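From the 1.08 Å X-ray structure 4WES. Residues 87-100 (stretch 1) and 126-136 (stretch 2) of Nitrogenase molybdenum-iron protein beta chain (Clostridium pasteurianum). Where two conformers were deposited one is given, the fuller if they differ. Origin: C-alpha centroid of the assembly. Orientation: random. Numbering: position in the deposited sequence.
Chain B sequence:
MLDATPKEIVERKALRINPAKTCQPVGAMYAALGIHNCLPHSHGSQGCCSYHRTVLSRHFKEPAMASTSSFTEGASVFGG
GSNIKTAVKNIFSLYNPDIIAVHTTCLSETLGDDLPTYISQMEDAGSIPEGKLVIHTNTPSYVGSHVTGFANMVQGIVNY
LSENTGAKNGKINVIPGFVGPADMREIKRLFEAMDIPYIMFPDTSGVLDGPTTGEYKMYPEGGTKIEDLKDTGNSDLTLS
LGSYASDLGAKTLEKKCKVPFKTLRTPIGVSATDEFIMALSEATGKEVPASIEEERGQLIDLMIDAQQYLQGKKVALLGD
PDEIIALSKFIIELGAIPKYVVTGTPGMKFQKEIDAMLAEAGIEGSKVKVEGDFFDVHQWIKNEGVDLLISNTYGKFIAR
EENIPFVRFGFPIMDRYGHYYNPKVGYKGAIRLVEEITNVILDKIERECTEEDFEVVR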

# COMPACT_ATOMS: atom_id res chain seq x y z
N ALA B 87 -45.11 -3.12 10.00
CA ALA B 87 -43.88 -3.43 9.28
C ALA B 87 -43.74 -4.89 8.93
O ALA B 87 -43.42 -5.23 7.80
CB ALA B 87 -42.66 -3.00 10.10
N VAL B 88 -44.02 -5.78 9.88
CA VAL B 88 -43.83 -7.20 9.67
C VAL B 88 -44.74 -7.71 8.54
O VAL B 88 -44.33 -8.57 7.72
CB VAL B 88 -44.00 -7.96 10.99
CG1 VAL B 88 -44.23 -9.44 10.83
CG2 VAL B 88 -42.81 -7.71 11.88
N LYS B 89 -45.96 -7.16 8.45
CA LYS B 89 -46.86 -7.56 7.37
C LYS B 89 -46.31 -7.16 6.00
O LYS B 89 -46.42 -7.91 5.03
CB LYS B 89 -48.27 -6.99 7.57
CG LYS B 89 -48.90 -7.41 8.89
CD LYS B 89 -50.31 -6.86 9.02
CE LYS B 89 -50.72 -6.72 10.47
NZ LYS B 89 -52.18 -6.46 10.60
N ASN B 90 -45.72 -5.97 5.91
CA ASN B 90 -45.11 -5.53 4.65
C ASN B 90 -43.82 -6.26 4.35
O ASN B 90 -43.55 -6.57 3.16
CB ASN B 90 -44.90 -4.03 4.66
CG ASN B 90 -46.22 -3.30 4.51
OD1 ASN B 90 -46.91 -3.46 3.50
ND2 ASN B 90 -46.58 -2.46 5.50
N ILE B 91 -43.03 -6.57 5.37
CA ILE B 91 -41.77 -7.24 5.15
C ILE B 91 -41.99 -8.63 4.59
O ILE B 91 -41.38 -9.03 3.59
CB ILE B 91 -40.97 -7.30 6.44
CG1 ILE B 91 -40.50 -5.91 6.83
CG2 ILE B 91 -39.79 -8.22 6.28
CD1 ILE B 91 -40.12 -5.75 8.29
N PHE B 92 -42.83 -9.43 5.24
CA PHE B 92 -42.99 -10.80 4.75
C PHE B 92 -43.64 -10.83 3.37
O PHE B 92 -43.24 -11.61 2.52
CB PHE B 92 -43.76 -11.68 5.74
CG PHE B 92 -42.94 -12.09 6.94
CD1 PHE B 92 -41.78 -12.80 6.76
CD2 PHE B 92 -43.33 -11.81 8.23
CE1 PHE B 92 -41.02 -13.21 7.83
CE2 PHE B 92 -42.58 -12.22 9.31
CZ PHE B 92 -41.42 -12.92 9.12
N SER B 93 -44.62 -9.94 3.12
CA SER B 93 -45.31 -9.93 1.82
C SER B 93 -44.42 -9.46 0.69
O SER B 93 -44.40 -10.09 -0.38
CB SER B 93 -46.58 -9.07 1.90
OG SER B 93 -46.30 -7.67 2.16
N LEU B 94 -43.67 -8.37 0.88
CA LEU B 94 -42.87 -7.82 -0.19
C LEU B 94 -41.53 -8.47 -0.33
O LEU B 94 -41.03 -8.57 -1.45
CB LEU B 94 -42.65 -6.32 -0.00
CG LEU B 94 -43.83 -5.40 -0.19
CD1 LEU B 94 -43.41 -3.96 0.11
CD2 LEU B 94 -44.39 -5.50 -1.60
N TYR B 95 -40.89 -8.80 0.80
CA TYR B 95 -39.49 -9.15 0.80
C TYR B 95 -39.17 -10.55 1.27
O TYR B 95 -38.05 -11.02 1.09
CB TYR B 95 -38.71 -8.09 1.60
CG TYR B 95 -38.92 -6.68 1.06
CD1 TYR B 95 -38.68 -6.38 -0.27
CD2 TYR B 95 -39.45 -5.68 1.87
CE1 TYR B 95 -38.91 -5.12 -0.79
CE2 TYR B 95 -39.66 -4.40 1.36
CZ TYR B 95 -39.41 -4.14 0.03
OH TYR B 95 -39.63 -2.88 -0.49
N ASN B 96 -40.14 -11.22 1.91
CA ASN B 96 -40.03 -12.64 2.21
C ASN B 96 -38.69 -13.12 2.79
O ASN B 96 -38.13 -14.11 2.33
CB ASN B 96 -40.36 -13.46 0.96
CG ASN B 96 -40.61 -14.91 1.28
OD1 ASN B 96 -41.14 -15.25 2.34
ND2 ASN B 96 -40.25 -15.77 0.35
N PRO B 97 -38.16 -12.46 3.86
CA PRO B 97 -37.04 -13.07 4.56
C PRO B 97 -37.52 -14.35 5.26
O PRO B 97 -38.73 -14.53 5.46
CB PRO B 97 -36.67 -11.99 5.59
CG PRO B 97 -37.97 -11.35 5.89
CD PRO B 97 -38.71 -11.30 4.58
N ASP B 98 -36.58 -15.19 5.69
CA ASP B 98 -36.92 -16.34 6.55
C ASP B 98 -37.00 -15.92 8.02
O ASP B 98 -37.68 -16.57 8.83
CB ASP B 98 -35.93 -17.48 6.35
CG ASP B 98 -36.06 -18.14 5.00
OD1 ASP B 98 -37.07 -17.92 4.30
OD2 ASP B 98 -35.14 -18.90 4.65
N ILE B 99 -36.26 -14.86 8.37
CA ILE B 99 -36.17 -14.38 9.74
C ILE B 99 -36.01 -12.86 9.71
O ILE B 99 -35.24 -12.33 8.92
CB ILE B 99 -35.04 -15.08 10.51
CG1 ILE B 99 -34.97 -14.60 11.95
CG2 ILE B 99 -33.69 -14.97 9.81
CD1 ILE B 99 -34.07 -15.45 12.84
N ILE B 100 -36.78 -12.19 10.57
CA ILE B 100 -36.62 -10.76 10.83
C ILE B 100 -35.89 -10.63 12.15
O ILE B 100 -36.34 -11.17 13.16
CB ILE B 100 -37.98 -10.05 10.88
CG1 ILE B 100 -38.74 -10.20 9.55
CG2 ILE B 100 -37.79 -8.58 11.24
CD1 ILE B 100 -40.13 -9.63 9.58
N GLY B 126 -51.63 -13.81 13.63
CA GLY B 126 -51.31 -14.56 12.41
C GLY B 126 -50.41 -13.82 11.42
O GLY B 126 -50.40 -14.15 10.23
N SER B 127 -49.63 -12.87 11.92
CA SER B 127 -48.77 -12.00 11.08
C SER B 127 -47.45 -12.64 10.70
O SER B 127 -46.74 -12.13 9.81
CB SER B 127 -48.47 -10.68 11.81
OG SER B 127 -49.67 -9.95 11.93
N ILE B 128 -47.10 -13.70 11.40
CA ILE B 128 -45.85 -14.42 11.15
C ILE B 128 -46.18 -15.72 10.45
O ILE B 128 -46.76 -16.63 11.05
CB ILE B 128 -45.06 -14.63 12.46
CG1 ILE B 128 -44.84 -13.27 13.16
CG2 ILE B 128 -43.75 -15.36 12.21
CD1 ILE B 128 -44.25 -13.35 14.55
N PRO B 129 -45.83 -15.81 9.15
CA PRO B 129 -46.18 -17.04 8.43
C PRO B 129 -45.49 -18.31 8.97
O PRO B 129 -44.44 -18.24 9.63
CB PRO B 129 -45.73 -16.75 6.99
CG PRO B 129 -45.64 -15.26 6.90
CD PRO B 129 -45.21 -14.81 8.25
N GLU B 130 -46.08 -19.46 8.66
CA GLU B 130 -45.53 -20.70 9.13
C GLU B 130 -44.12 -20.84 8.60
O GLU B 130 -43.83 -20.56 7.44
CB GLU B 130 -46.39 -21.86 8.61
CG GLU B 130 -45.97 -23.25 9.08
CD GLU B 130 -46.00 -23.39 10.60
OE1 GLU B 130 -47.09 -22.92 11.21
OE2 GLU B 130 -44.93 -23.97 11.18
N GLY B 131 -43.21 -21.27 9.46
CA GLY B 131 -41.84 -21.45 9.03
C GLY B 131 -40.98 -20.20 9.10
O GLY B 131 -39.78 -20.28 8.90
N LYS B 132 -41.60 -19.06 9.38
CA LYS B 132 -40.88 -17.79 9.47
C LYS B 132 -40.66 -17.45 10.92
O LYS B 132 -41.41 -17.88 11.80
CB LYS B 132 -41.65 -16.65 8.81
CG LYS B 132 -41.99 -16.91 7.36
CD LYS B 132 -40.77 -16.98 6.48
CE LYS B 132 -41.13 -16.94 5.01
NZ LYS B 132 -39.95 -16.90 4.13
N LEU B 133 -39.68 -16.58 11.17
CA LEU B 133 -39.32 -16.22 12.53
C LEU B 133 -39.14 -14.72 12.69
O LEU B 133 -38.66 -14.03 11.77
CB LEU B 133 -38.01 -16.90 12.94
CG LEU B 133 -38.03 -18.41 12.99
CD1 LEU B 133 -36.65 -19.01 13.12
CD2 LEU B 133 -38.92 -18.87 14.13
N VAL B 134 -39.47 -14.21 13.88
CA VAL B 134 -39.12 -12.84 14.30
C VAL B 134 -38.41 -12.93 15.64
O VAL B 134 -38.93 -13.50 16.59
CB VAL B 134 -40.38 -11.95 14.46
CG1 VAL B 134 -39.96 -10.54 14.91
CG2 VAL B 134 -41.18 -11.88 13.16
N ILE B 135 -37.18 -12.41 15.67
CA ILE B 135 -36.40 -12.37 16.88
C ILE B 135 -36.04 -10.92 17.20
O ILE B 135 -36.21 -10.04 16.36
CB ILE B 135 -35.13 -13.24 16.76
CG1 ILE B 135 -34.07 -12.66 15.84
CG2 ILE B 135 -35.50 -14.66 16.33
CD1 ILE B 135 -32.73 -13.34 15.97
N HIS B 136 -35.55 -10.67 18.40
CA HIS B 136 -35.16 -9.30 18.75
C HIS B 136 -34.03 -9.27 19.76
O HIS B 136 -33.77 -10.24 20.49
CB HIS B 136 -36.33 -8.48 19.33
CG HIS B 136 -36.48 -8.57 20.81
ND1 HIS B 136 -37.04 -9.66 21.47
CD2 HIS B 136 -36.12 -7.69 21.76
CE1 HIS B 136 -37.01 -9.43 22.77
NE2 HIS B 136 -36.45 -8.25 22.98
O HOH W 1 -41.35 -18.34 1.64

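Stretch 1 runs as a helix into a short connection and then a strand; stretch 2 passes through a turn before entering a strand of its own. The helix is left at Asn96, whose positive phi lets the chain change direction toward Ile99 and Ile100. In stretch 2, a type II turn from Pro129 to Lys132, closed by a bond from Lys132 N to Pro129 O (3.0 Å), places Gly131 at phi 86°, where a side chain would jam against the preceding carbonyl oxygen; glycine avoids this.

The strands then pair in parallel, Ile99 beside Leu133 and Ile100 beside Val134. Leu133 N donates to Asp98 O (3.1 Å), Ile100 N to Leu133 O (2.9 Å) and Ile135 N to Ile100 O (2.9 Å). The last two are nearly straight, at 165° and 170°, whereas the first, at the start of the ladder, is more bent at 144°. Side chains alternate across the sheet: Ile99 CG1 packs on Leu133 CB (3.9 Å) on one face, and Ile100 CB approaches Val134 CG2 (4.3 Å) on the other. Ile99, Ile100 and Val134, branched at CB, favour extended backbone; Leu133, branched one atom further out, adds apolar surface beside Ile99.

Phe92 points from the helix toward stretch 2, and its flat ring serves several neighbours at once. Pro129 CD lies over one face, 3.8 Å from the ring centroid of Phe92, a CH-pi contact, while Val134 CG2 meets the ring edge at Phe92 CE2 (4.1 Å).

Lys132 covers hydrophobic and polar ground together. Its CB lies 3.6 Å from Phe92 CE1, and its long chain carries NZ to three acceptors: Asn96 OD1 (2.7 Å), Pro97 O (3.0 Å) and Asp98 OD1 (3.1 Å), the last a salt bridge. A charged ammonium group suits this cluster of oxygens; with three protons for four acceptors, counting a water, at least one proton must be shared. A water also accepts from Lys132 NZ (3.2 Å) and Asn96 ND2 (3.1 Å), linking the two side chains.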